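Local coordinates for rhamnose ABC transporter, periplasmic rhamnose-binding protein (Kribbella flavida, PDB 4KVF) that probably binds a sugar, presumably rhamnose, and passes it to an ABC transporter for uptake, at residues V63-I68 with Y286-Y290; D207-S212 with T233-I237; A216-Q221 with Y243-Y249; Q266-D270 with T333-D338. One frame throughout, in Å; residues are numbered along the deposited sequence.

Interaction 1 (V63-I68 with Y286-Y290); sequences VAVGEI and YLAAY
Two buried tyrosines whose hydroxyls converge on the carboxylate of E67, at the exposed rim, show how polar atoms find partners beside an apolar helix-helix contact. Residues 63-67 end helix 52-67, and 286-290 lie within helix 281-296. The two short axes approach to 8.5 Å with 36° between their N-to-C directions, a side-by-side packing in the lobe built on the six-stranded parallel sheet, as in the alpha/beta lobes of periplasmic binding proteins. A64 and Y286 set the register, CA to CA 5.1 Å. A64 CB lies 3.6 Å from A289 CB and sits over the Y286 ring as a CH-pi contact, 3.9 Å from the centroid. I68, the first residue past helical phi/psi (-95/15), places CG2 3.5 Å from Y290 CE1; V65 and A289 also touch I42 and Y44 of strand 41-45. Y286 has chi1 t, Y290 chi1 m and E67 chi1 m, chi2 t. Y290 OH donates to E67 OE1 at 2.7 Å; Y286 OH to E67 OE1, 2.6 Å, is a weak bond. The stronger polar partner of the Y286 hydroxyl is the backbone N of K312. Chemically, an apolar alanine contact thus adjoins one carboxylate oxygen accepting a clear and a weak phenol bond.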
loop_
_atom_site.group_PDB
_atom_site.type_symbol
_atom_site.label_atom_id
_atom_site.label_comp_id
_atom_site.label_asym_id
_atom_site.label_seq_id
_atom_site.Cartn_x
_atom_site.Cartn_y
_atom_site.Cartn_z
ATOM N N VAL A 63 -13.837 10.315 -6.136
ATOM C CA VAL A 63 -15.158 9.847 -5.725
ATOM C C VAL A 63 -15.558 10.439 -4.372
ATOM O O VAL A 63 -16.685 10.948 -4.213
ATOM C CB VAL A 63 -15.233 8.302 -5.642
ATOM C CG1 VAL A 63 -16.511 7.869 -4.936
ATOM C CG2 VAL A 63 -15.175 7.698 -7.028
ATOM N N ALA A 64 -14.645 10.352 -3.404
ATOM C CA ALA A 64 -14.883 10.868 -2.056
ATOM C C ALA A 64 -15.145 12.373 -2.074
ATOM O O ALA A 64 -16.039 12.874 -1.393
ATOM C CB ALA A 64 -13.692 10.558 -1.154
ATOM N N VAL A 65 -14.356 13.095 -2.857
ATOM C CA VAL A 65 -14.517 14.544 -2.956
ATOM C C VAL A 65 -15.900 14.898 -3.506
ATOM O O VAL A 65 -16.570 15.811 -3.011
ATOM C CB VAL A 65 -13.357 15.186 -3.773
ATOM C CG1 VAL A 65 -13.645 16.646 -4.061
ATOM C CG2 VAL A 65 -12.066 15.060 -2.989
ATOM N N GLY A 66 -16.356 14.143 -4.501
ATOM C CA GLY A 66 -17.685 14.356 -5.046
ATOM C C GLY A 66 -18.756 14.073 -4.008
ATOM O O GLY A 66 -19.789 14.740 -3.961
ATOM N N GLU A 67 -18.519 13.073 -3.170
ATOM C CA GLU A 67 -19.485 12.719 -2.136
ATOM C C GLU A 67 -19.707 13.840 -1.119
ATOM O O GLU A 67 -20.840 14.076 -0.684
ATOM C CB GLU A 67 -19.076 11.421 -1.432
ATOM C CG GLU A 67 -19.229 10.192 -2.310
ATOM C CD GLU A 67 -18.848 8.915 -1.594
ATOM O OE1 GLU A 67 -18.231 9.006 -0.512
ATOM O OE2 GLU A 67 -19.177 7.824 -2.109
ATOM N N ILE A 68 -18.630 14.532 -0.753
ATOM C CA ILE A 68 -18.719 15.606 0.226
ATOM C C ILE A 68 -18.876 16.962 -0.460
ATOM O O ILE A 68 -18.699 18.011 0.163
ATOM C CB ILE A 68 -17.505 15.614 1.160
ATOM C CG1 ILE A 68 -16.227 15.873 0.364
ATOM C CG2 ILE A 68 -17.405 14.280 1.895
ATOM C CD1 ILE A 68 -14.986 15.985 1.232
ATOM N N TYR A 286 -9.589 7.670 -1.386
ATOM C CA TYR A 286 -10.905 7.917 -0.790
ATOM C C TYR A 286 -10.757 8.266 0.693
ATOM O O TYR A 286 -11.304 9.264 1.170
ATOM C CB TYR A 286 -11.790 6.678 -1.006
ATOM C CG TYR A 286 -13.217 6.786 -0.538
ATOM C CD1 TYR A 286 -13.534 6.663 0.811
ATOM C CD2 TYR A 286 -14.251 6.962 -1.444
ATOM C CE1 TYR A 286 -14.852 6.740 1.243
ATOM C CE2 TYR A 286 -15.569 7.048 -1.017
ATOM C CZ TYR A 286 -15.857 6.929 0.328
ATOM O OH TYR A 286 -17.169 7.008 0.759
ATOM N N LEU A 287 -10.002 7.456 1.428
ATOM C CA LEU A 287 -9.784 7.731 2.833
ATOM C C LEU A 287 -9.067 9.063 3.032
ATOM O O LEU A 287 -9.404 9.814 3.938
ATOM C CB LEU A 287 -9.007 6.585 3.494
ATOM C CG LEU A 287 -8.634 6.768 4.970
ATOM C CD1 LEU A 287 -9.853 7.121 5.822
ATOM C CD2 LEU A 287 -7.960 5.502 5.505
ATOM N N ALA A 288 -8.089 9.359 2.179
ATOM C CA ALA A 288 -7.344 10.611 2.308
ATOM C C ALA A 288 -8.260 11.838 2.206
ATOM O O ALA A 288 -8.099 12.800 2.962
ATOM C CB ALA A 288 -6.223 10.686 1.268
ATOM N N ALA A 289 -9.230 11.798 1.292
ATOM C CA ALA A 289 -10.169 12.910 1.148
ATOM C C ALA A 289 -11.004 13.119 2.413
ATOM O O ALA A 289 -11.192 14.246 2.876
ATOM C CB ALA A 289 -11.070 12.697 -0.054
ATOM N N TYR A 290 -11.506 12.037 2.997
ATOM C CA TYR A 290 -12.299 12.179 4.214
ATOM C C TYR A 290 -11.466 12.656 5.400
ATOM O O TYR A 290 -11.936 13.441 6.213
ATOM C CB TYR A 290 -13.061 10.879 4.546
ATOM C CG TYR A 290 -14.378 10.773 3.804
ATOM C CD1 TYR A 290 -15.533 11.358 4.316
ATOM C CD2 TYR A 290 -14.469 10.099 2.591
ATOM C CE1 TYR A 290 -16.742 11.277 3.635
ATOM C CE2 TYR A 290 -15.678 10.022 1.903
ATOM C CZ TYR A 290 -16.809 10.608 2.433
ATOM O OH TYR A 290 -18.006 10.530 1.750
#

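Interaction 2 (D207-S212 with T233-I237); sequences DDDQKS and TTVGI
Two N-capped helix starts meet here, partly buried, in the lobe with the four-stranded parallel sheet: the first turn of helix 209-222 and the loop before it lie against the first turn of helix 234-245. The register is D207 with V235 (CA to CA 5.4 Å) and S212 with G236 (5.2 Å). D207 has positive phi (53/27) and chi1 m, and T233 OG1 donates to D207 OD1 at 2.7 Å. V235, chi1 t, inserts CG1 against the opposing backbone, 3.5 Å from both D207 C and D209 N. G236 CA lies 3.8 Å from S212 OG; an added CB would collide with T233 CG2. Two waters bridge the segments: water 1 accepts from V235 N (3.1 Å) and donates weakly to D207 OD1 (3.2 Å), while water 2 donates to D209 OD1 (2.5 Å) and V235 O (2.8 Å). D209 OD1 also forms a salt bridge with R242. A glycerol, probably from crystallisation, lies near T233. D208 OD2 caps K211 N (3.1 Å), and T233 OG1 caps G236 N (3.1 Å). Such N-capped strand-to-helix turns are typical of the C-terminal edge of a parallel alpha/beta sheet.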
loop_
_atom_site.group_PDB
_atom_site.type_symbol
_atom_site.label_atom_id
_atom_site.label_comp_id
_atom_site.label_asym_id
_atom_site.label_seq_id
_atom_site.Cartn_x
_atom_site.Cartn_y
_atom_site.Cartn_z
ATOM N N ASP A 207 13.338 -7.044 -8.170
ATOM C CA ASP A 207 12.219 -6.440 -8.902
ATOM C C ASP A 207 12.400 -6.505 -10.417
ATOM O O ASP A 207 11.878 -5.669 -11.152
ATOM C CB ASP A 207 11.978 -4.996 -8.462
ATOM C CG ASP A 207 11.133 -4.905 -7.218
ATOM O OD1 ASP A 207 10.504 -5.924 -6.862
ATOM O OD2 ASP A 207 11.091 -3.817 -6.603
ATOM N N ASP A 208 13.146 -7.509 -10.865
ATOM C CA ASP A 208 13.375 -7.764 -12.279
ATOM C C ASP A 208 12.657 -9.052 -12.691
ATOM O O ASP A 208 12.851 -10.100 -12.071
ATOM C CB ASP A 208 14.872 -7.886 -12.548
ATOM C CG ASP A 208 15.175 -8.232 -13.994
ATOM O OD1 ASP A 208 14.683 -7.521 -14.896
ATOM O OD2 ASP A 208 15.895 -9.224 -14.228
ATOM N N ASP A 209 11.833 -8.960 -13.735
ATOM C CA ASP A 209 10.993 -10.069 -14.205
ATOM C C ASP A 209 11.797 -11.346 -14.451
ATOM O O ASP A 209 11.501 -12.401 -13.884
ATOM C CB ASP A 209 10.248 -9.641 -15.482
ATOM C CG ASP A 209 9.077 -10.556 -15.838
ATOM O OD1 ASP A 209 8.443 -11.131 -14.930
ATOM O OD2 ASP A 209 8.775 -10.681 -17.046
ATOM N N GLN A 210 12.828 -11.235 -15.282
ATOM C CA GLN A 210 13.661 -12.377 -15.651
ATOM C C GLN A 210 14.471 -12.967 -14.495
ATOM O O GLN A 210 14.592 -14.192 -14.366
ATOM C CB GLN A 210 14.588 -11.996 -16.806
ATOM C CG GLN A 210 14.115 -12.489 -18.157
ATOM C CD GLN A 210 14.396 -13.967 -18.360
ATOM O OE1 GLN A 210 13.640 -14.828 -17.903
ATOM N NE2 GLN A 210 15.494 -14.269 -19.043
ATOM N N LYS A 211 15.040 -12.108 -13.661
ATOM C CA LYS A 211 15.812 -12.601 -12.529
ATOM C C LYS A 211 14.888 -13.261 -11.514
ATOM O O LYS A 211 15.216 -14.300 -10.947
ATOM C CB LYS A 211 16.625 -11.489 -11.864
ATOM C CG LYS A 211 17.822 -12.027 -11.087
ATOM C CD LYS A 211 18.307 -11.078 -9.999
ATOM C CE LYS A 211 19.470 -11.702 -9.233
ATOM N NZ LYS A 211 19.890 -10.902 -8.047
ATOM N N SER A 212 13.720 -12.666 -11.303
ATOM C CA SER A 212 12.757 -13.219 -10.351
ATOM C C SER A 212 12.315 -14.607 -10.825
ATOM O O SER A 212 12.176 -15.542 -10.030
ATOM C CB SER A 212 11.559 -12.285 -10.190
ATOM O OG SER A 212 11.961 -11.067 -9.574
ATOM N N THR A 233 6.689 -8.844 -3.552
ATOM C CA THR A 233 6.988 -7.887 -4.613
ATOM C C THR A 233 6.090 -8.240 -5.779
ATOM O O THR A 233 5.957 -9.419 -6.107
ATOM C CB THR A 233 8.459 -7.954 -5.055
ATOM O OG1 THR A 233 8.549 -7.713 -6.469
ATOM C CG2 THR A 233 9.053 -9.318 -4.769
ATOM N N THR A 234 5.467 -7.238 -6.404
ATOM C CA THR A 234 4.541 -7.530 -7.497
ATOM C C THR A 234 5.257 -8.168 -8.682
ATOM O O THR A 234 4.700 -9.053 -9.349
ATOM C CB THR A 234 3.733 -6.291 -7.935
ATOM O OG1 THR A 234 4.607 -5.349 -8.566
ATOM C CG2 THR A 234 3.067 -5.661 -6.723
ATOM N N VAL A 235 6.493 -7.738 -8.931
ATOM C CA VAL A 235 7.285 -8.308 -10.009
ATOM C C VAL A 235 7.605 -9.754 -9.684
ATOM O O VAL A 235 7.495 -10.635 -10.542
ATOM C CB VAL A 235 8.610 -7.537 -10.224
ATOM C CG1 VAL A 235 9.508 -8.272 -11.204
ATOM C CG2 VAL A 235 8.336 -6.130 -10.713
ATOM N N GLY A 236 7.988 -9.989 -8.438
ATOM C CA GLY A 236 8.473 -11.287 -8.011
ATOM C C GLY A 236 7.395 -12.349 -8.016
ATOM O O GLY A 236 7.606 -13.461 -8.492
ATOM N N ILE A 237 6.226 -12.009 -7.491
ATOM C CA ILE A 237 5.164 -13.000 -7.401
ATOM C C ILE A 237 4.664 -13.377 -8.798
ATOM O O ILE A 237 4.373 -14.556 -9.081
ATOM C CB ILE A 237 4.026 -12.504 -6.472
ATOM C CG1 ILE A 237 3.021 -13.619 -6.205
ATOM C CG2 ILE A 237 3.334 -11.279 -7.057
ATOM C CD1 ILE A 237 1.869 -13.172 -5.321
HETATM O O HOH W 1 7.572 -5.120 -7.797
HETATM O O HOH W 2 7.088 -9.968 -13.205
#

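Interaction 3 (A216-Q221 with Y243-Y249); sequences AQGLLQ and YVSASSY
Ring faces can receive the backbone of a neighbouring helix, and residues 216-221 illustrate it: adjacent pairs one turn apart, A216-Q217 and L220-Q221, meet the last turn of helix 234-245 and the loop behind it. A216 comes first, its C atom 4.4 Å from Y243 CD2, while its side chain touches L169 of the sheet. Q217 is nearest to Y243 in register (CA to CA 6.8 Å). Q217 CA lies over the face of the Y243 ring, a CH-pi contact 4.0 Å from the centroid, and chi1 t brings Q217 CG to 3.5 Å from Y243 CE1. F213 meets the Y243 ring edge-to-face. Both helices flank the same face of the four-stranded parallel sheet, on consecutive beta-alpha units around strand 226-231, as in the Rossmann-like lobes of periplasmic binding proteins. L220 is the central side chain. With chi1 m and chi2 t, L220 CD1 reaches the edge of the Y243 ring, 3.6 Å from Y243 CE2, and lies 3.8 Å from V244 CG2; L220 also touches L226 and I229 of strand 226-231. L220 CB sits over the Y249 ring, 3.9 Å from the centroid. The loop presenting that ring leaves the helix at A246 and forms an ST turn: S247 OG accepts from Y249 N (3.1 Å) and donates to V244 O (3.1 Å). Q221 follows, its CA 4.3 Å from Y249 OH.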
loop_
_atom_site.group_PDB
_atom_site.type_symbol
_atom_site.label_atom_id
_atom_site.label_comp_id
_atom_site.label_asym_id
_atom_site.label_seq_id
_atom_site.Cartn_x
_atom_site.Cartn_y
_atom_site.Cartn_z
ATOM N N ALA A 216 13.112 -18.036 -8.787
ATOM C CA ALA A 216 12.020 -18.927 -8.386
ATOM C C ALA A 216 12.350 -20.363 -8.765
ATOM O O ALA A 216 12.149 -21.302 -7.990
ATOM C CB ALA A 216 10.709 -18.497 -9.031
ATOM N N GLN A 217 12.855 -20.519 -9.982
ATOM C CA GLN A 217 13.317 -21.801 -10.492
ATOM C C GLN A 217 14.395 -22.358 -9.570
ATOM O O GLN A 217 14.388 -23.542 -9.222
ATOM C CB GLN A 217 13.885 -21.579 -11.892
ATOM C CG GLN A 217 14.086 -22.803 -12.741
ATOM C CD GLN A 217 14.430 -22.415 -14.169
ATOM O OE1 GLN A 217 15.076 -21.388 -14.400
ATOM N NE2 GLN A 217 13.978 -23.213 -15.135
ATOM N N GLY A 218 15.316 -21.492 -9.165
ATOM C CA GLY A 218 16.415 -21.900 -8.310
ATOM C C GLY A 218 15.955 -22.395 -6.953
ATOM O O GLY A 218 16.506 -23.357 -6.417
ATOM N N LEU A 219 14.945 -21.740 -6.389
ATOM C CA LEU A 219 14.429 -22.143 -5.080
ATOM C C LEU A 219 13.843 -23.544 -5.145
ATOM O O LEU A 219 14.101 -24.390 -4.281
ATOM C CB LEU A 219 13.367 -21.155 -4.572
ATOM C CG LEU A 219 13.866 -19.802 -4.053
ATOM C CD1 LEU A 219 12.694 -18.857 -3.782
ATOM C CD2 LEU A 219 14.702 -19.996 -2.794
ATOM N N LEU A 220 13.069 -23.797 -6.189
ATOM C CA LEU A 220 12.383 -25.076 -6.315
ATOM C C LEU A 220 13.323 -26.243 -6.580
ATOM O O LEU A 220 13.050 -27.379 -6.175
ATOM C CB LEU A 220 11.309 -24.986 -7.394
ATOM C CG LEU A 220 10.134 -24.149 -6.889
ATOM C CD1 LEU A 220 9.164 -23.808 -8.008
ATOM C CD2 LEU A 220 9.430 -24.928 -5.796
ATOM N N GLN A 221 14.427 -25.970 -7.267
ATOM C CA GLN A 221 15.418 -27.007 -7.537
ATOM C C GLN A 221 16.257 -27.286 -6.293
ATOM O O GLN A 221 16.635 -28.427 -6.032
ATOM C CB GLN A 221 16.315 -26.618 -8.719
ATOM C CG GLN A 221 15.614 -26.661 -10.070
ATOM C CD GLN A 221 16.517 -26.239 -11.221
ATOM O OE1 GLN A 221 17.733 -26.119 -11.061
ATOM N NE2 GLN A 221 15.921 -26.008 -12.390
ATOM N N TYR A 243 6.655 -19.010 -13.692
ATOM C CA TYR A 243 7.497 -20.200 -13.715
ATOM C C TYR A 243 6.717 -21.429 -13.274
ATOM O O TYR A 243 6.712 -22.444 -13.957
ATOM C CB TYR A 243 8.740 -20.072 -12.835
ATOM C CG TYR A 243 9.438 -21.406 -12.729
ATOM C CD1 TYR A 243 10.101 -21.938 -13.816
ATOM C CD2 TYR A 243 9.398 -22.153 -11.557
ATOM C CE1 TYR A 243 10.724 -23.169 -13.744
ATOM C CE2 TYR A 243 10.019 -23.395 -11.475
ATOM C CZ TYR A 243 10.683 -23.893 -12.571
ATOM O OH TYR A 243 11.309 -25.121 -12.504
ATOM N N VAL A 244 6.083 -21.343 -12.108
ATOM C CA VAL A 244 5.352 -22.486 -11.567
ATOM C C VAL A 244 4.234 -22.957 -12.505
ATOM O O VAL A 244 4.044 -24.159 -12.692
ATOM C CB VAL A 244 4.835 -22.196 -10.139
ATOM C CG1 VAL A 244 3.881 -23.279 -9.677
ATOM C CG2 VAL A 244 6.020 -22.086 -9.183
ATOM N N SER A 245 3.540 -22.010 -13.131
ATOM C CA SER A 245 2.444 -22.323 -14.047
ATOM C C SER A 245 2.882 -23.201 -15.215
ATOM O O SER A 245 2.124 -24.054 -15.684
ATOM C CB SER A 245 1.813 -21.032 -14.571
ATOM O OG SER A 245 0.664 -21.305 -15.356
ATOM N N ALA A 246 4.112 -23.009 -15.676
ATOM C CA ALA A 246 4.596 -23.733 -16.848
ATOM C C ALA A 246 5.640 -24.796 -16.497
ATOM O O ALA A 246 6.415 -25.222 -17.353
ATOM C CB ALA A 246 5.152 -22.756 -17.874
ATOM N N SER A 247 5.646 -25.229 -15.239
ATOM C CA SER A 247 6.609 -26.220 -14.769
ATOM C C SER A 247 5.905 -27.423 -14.155
ATOM O O SER A 247 4.681 -27.443 -14.029
ATOM C CB SER A 247 7.519 -25.606 -13.706
ATOM O OG SER A 247 6.821 -25.504 -12.481
ATOM N N SER A 248 6.700 -28.403 -13.735
ATOM C CA SER A 248 6.182 -29.612 -13.105
ATOM C C SER A 248 5.851 -29.416 -11.625
ATOM O O SER A 248 5.514 -30.374 -10.929
ATOM C CB SER A 248 7.182 -30.760 -13.268
ATOM O OG SER A 248 8.476 -30.374 -12.828
ATOM N N TYR A 249 5.950 -28.180 -11.145
ATOM C CA TYR A 249 5.647 -27.880 -9.749
ATOM C C TYR A 249 4.236 -27.324 -9.603
ATOM O O TYR A 249 3.789 -27.030 -8.494
ATOM C CB TYR A 249 6.669 -26.893 -9.173
ATOM C CG TYR A 249 8.065 -27.464 -9.081
ATOM C CD1 TYR A 249 8.412 -28.329 -8.051
ATOM C CD2 TYR A 249 9.036 -27.145 -10.024
ATOM C CE1 TYR A 249 9.684 -28.860 -7.958
ATOM C CE2 TYR A 249 10.317 -27.674 -9.941
ATOM C CZ TYR A 249 10.631 -28.534 -8.904
ATOM O OH TYR A 249 11.896 -29.067 -8.806
#

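Interaction 4 (Q266-D270 with T333-D338); sequences QYVKD and TAANID
An apolar contact with a charged rim forms where residues 266-270, on helix 261-269, meet residues 333-338, after strand 330-332, through a few side chains whose rotamers matter. It joins the chain after that strand to a helix of the lobe with the four-stranded sheet. V268 and A334 set the register, CA to CA 6.0 Å. V268, chi1 t, points both methyls at its partner: V268 CG1 lies 3.5 Å from A334 N and 4.0 Å from A334 CB, and V268 CG2 lies 3.6 Å from I337 CD1. I337 has chi1 t with chi2 between wells (124°), and both it and V268 touch F276 of strand 276-278. Within 333-338, N336 OD1 accepts from T333 N at 2.8 Å. K269, chi1 m, runs extended through chi2 and chi3, and a final chi4 m turns K269 NZ to 3.3 Å from D338 OD2, a salt bridge with a weak hydrogen bond. The stronger partner of D338 is R265, in salt bridge with its OD1. An exposed carboxylate shared by two basic residues of one helix therefore borders the V268-I337 contact.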
loop_
_atom_site.group_PDB
_atom_site.type_symbol
_atom_site.label_atom_id
_atom_site.label_comp_id
_atom_site.label_asym_id
_atom_site.label_seq_id
_atom_site.Cartn_x
_atom_site.Cartn_y
_atom_site.Cartn_z
ATOM N N GLN A 266 -4.564 -13.999 -14.459
ATOM C CA GLN A 266 -4.409 -15.225 -15.243
ATOM C C GLN A 266 -3.871 -16.391 -14.418
ATOM O O GLN A 266 -4.173 -17.551 -14.707
ATOM C CB GLN A 266 -3.543 -15.008 -16.489
ATOM C CG GLN A 266 -2.096 -14.662 -16.200
ATOM C CD GLN A 266 -1.173 -15.018 -17.351
ATOM O OE1 GLN A 266 -1.316 -16.074 -17.983
ATOM N NE2 GLN A 266 -0.219 -14.134 -17.637
ATOM N N TYR A 267 -3.084 -16.083 -13.389
ATOM C CA TYR A 267 -2.508 -17.120 -12.534
ATOM C C TYR A 267 -3.483 -17.572 -11.441
ATOM O O TYR A 267 -3.415 -18.703 -10.953
ATOM C CB TYR A 267 -1.154 -16.663 -11.963
ATOM C CG TYR A 267 -0.179 -16.332 -13.064
ATOM C CD1 TYR A 267 0.270 -17.321 -13.924
ATOM C CD2 TYR A 267 0.266 -15.031 -13.271
ATOM C CE1 TYR A 267 1.138 -17.035 -14.952
ATOM C CE2 TYR A 267 1.146 -14.735 -14.309
ATOM C CZ TYR A 267 1.575 -15.748 -15.140
ATOM O OH TYR A 267 2.442 -15.488 -16.171
ATOM N N VAL A 268 -4.399 -16.685 -11.075
ATOM C CA VAL A 268 -5.471 -17.044 -10.159
ATOM C C VAL A 268 -6.510 -17.906 -10.882
ATOM O O VAL A 268 -6.908 -18.971 -10.396
ATOM C CB VAL A 268 -6.120 -15.784 -9.551
ATOM C CG1 VAL A 268 -7.373 -16.145 -8.784
ATOM C CG2 VAL A 268 -5.124 -15.076 -8.648
ATOM N N LYS A 269 -6.917 -17.457 -12.064
ATOM C CA LYS A 269 -7.907 -18.182 -12.855
ATOM C C LYS A 269 -7.414 -19.551 -13.338
ATOM O O LYS A 269 -8.225 -20.450 -13.582
ATOM C CB LYS A 269 -8.407 -17.318 -14.023
ATOM C CG LYS A 269 -9.158 -16.061 -13.571
ATOM C CD LYS A 269 -9.779 -15.297 -14.738
ATOM C CE LYS A 269 -10.769 -14.236 -14.253
ATOM N NZ LYS A 269 -11.819 -14.770 -13.339
ATOM N N ASP A 270 -6.098 -19.728 -13.466
ATOM C CA ASP A 270 -5.584 -21.027 -13.922
ATOM C C ASP A 270 -5.190 -21.973 -12.777
ATOM O O ASP A 270 -4.765 -23.102 -13.015
ATOM C CB ASP A 270 -4.493 -20.897 -15.017
ATOM C CG ASP A 270 -3.105 -20.532 -14.467
ATOM O OD1 ASP A 270 -2.939 -20.340 -13.244
ATOM O OD2 ASP A 270 -2.163 -20.434 -15.285
ATOM N N THR A 333 -8.487 -13.536 -4.142
ATOM C CA THR A 333 -8.737 -14.935 -4.482
ATOM C C THR A 333 -9.568 -14.977 -5.759
ATOM O O THR A 333 -9.961 -13.933 -6.280
ATOM C CB THR A 333 -9.539 -15.670 -3.381
ATOM O OG1 THR A 333 -10.848 -15.095 -3.273
ATOM C CG2 THR A 333 -8.834 -15.583 -2.034
ATOM N N ALA A 334 -9.853 -16.179 -6.250
ATOM C CA ALA A 334 -10.750 -16.333 -7.393
ATOM C C ALA A 334 -12.134 -15.766 -7.080
ATOM O O ALA A 334 -12.824 -15.265 -7.970
ATOM C CB ALA A 334 -10.853 -17.792 -7.801
ATOM N N ALA A 335 -12.518 -15.832 -5.806
ATOM C CA ALA A 335 -13.839 -15.388 -5.366
ATOM C C ALA A 335 -14.041 -13.882 -5.517
ATOM O O ALA A 335 -15.169 -13.423 -5.692
ATOM C CB ALA A 335 -14.095 -15.818 -3.922
ATOM N N ASN A 336 -12.952 -13.117 -5.453
ATOM C CA ASN A 336 -13.053 -11.660 -5.518
ATOM C C ASN A 336 -12.102 -10.951 -6.494
ATOM O O ASN A 336 -12.026 -9.725 -6.494
ATOM C CB ASN A 336 -12.918 -11.046 -4.113
ATOM C CG ASN A 336 -11.481 -11.037 -3.611
ATOM O OD1 ASN A 336 -10.622 -11.748 -4.140
ATOM N ND2 ASN A 336 -11.213 -10.230 -2.581
ATOM N N ILE A 337 -11.392 -11.702 -7.336
ATOM C CA ILE A 337 -10.354 -11.089 -8.180
ATOM C C ILE A 337 -10.864 -10.159 -9.301
ATOM O O ILE A 337 -10.186 -9.196 -9.663
ATOM C CB ILE A 337 -9.347 -12.141 -8.735
ATOM C CG1 ILE A 337 -8.134 -11.450 -9.367
ATOM C CG2 ILE A 337 -10.026 -13.072 -9.731
ATOM C CD1 ILE A 337 -6.808 -11.878 -8.780
ATOM N N ASP A 338 -12.051 -10.424 -9.841
ATOM C CA ASP A 338 -12.604 -9.548 -10.874
ATOM C C ASP A 338 -13.233 -8.274 -10.298
ATOM O O ASP A 338 -13.600 -7.365 -11.048
ATOM C CB ASP A 338 -13.622 -10.284 -11.760
ATOM C CG ASP A 338 -12.971 -11.271 -12.717
ATOM O OD1 ASP A 338 -11.725 -11.278 -12.841
ATOM O OD2 ASP A 338 -13.719 -12.038 -13.364
#

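Overall arrangement
Interaction 1 belongs to one lobe, with the six-stranded sheet; interactions 2, 3 and 4 belong to the other, a division that suits a two-lobed periplasmic binding protein. Interactions 2 and 3 join the same two helices, 209-222 and 234-245, near their beginnings and ends, with centres 14 Å apart. Interaction 4 is linked to interaction 3 directly: S245 OG and D270 OD2 are 3.0 Å apart, and Y267 packs on S245. Interaction 1 is 34 Å from interaction 2 and 44 Å from interaction 3, centre to centre, and the loop it closes encloses both along the sequence. A bound glycerol, probably from crystallisation, lies about 4 Å from the T233 side chain in interaction 2.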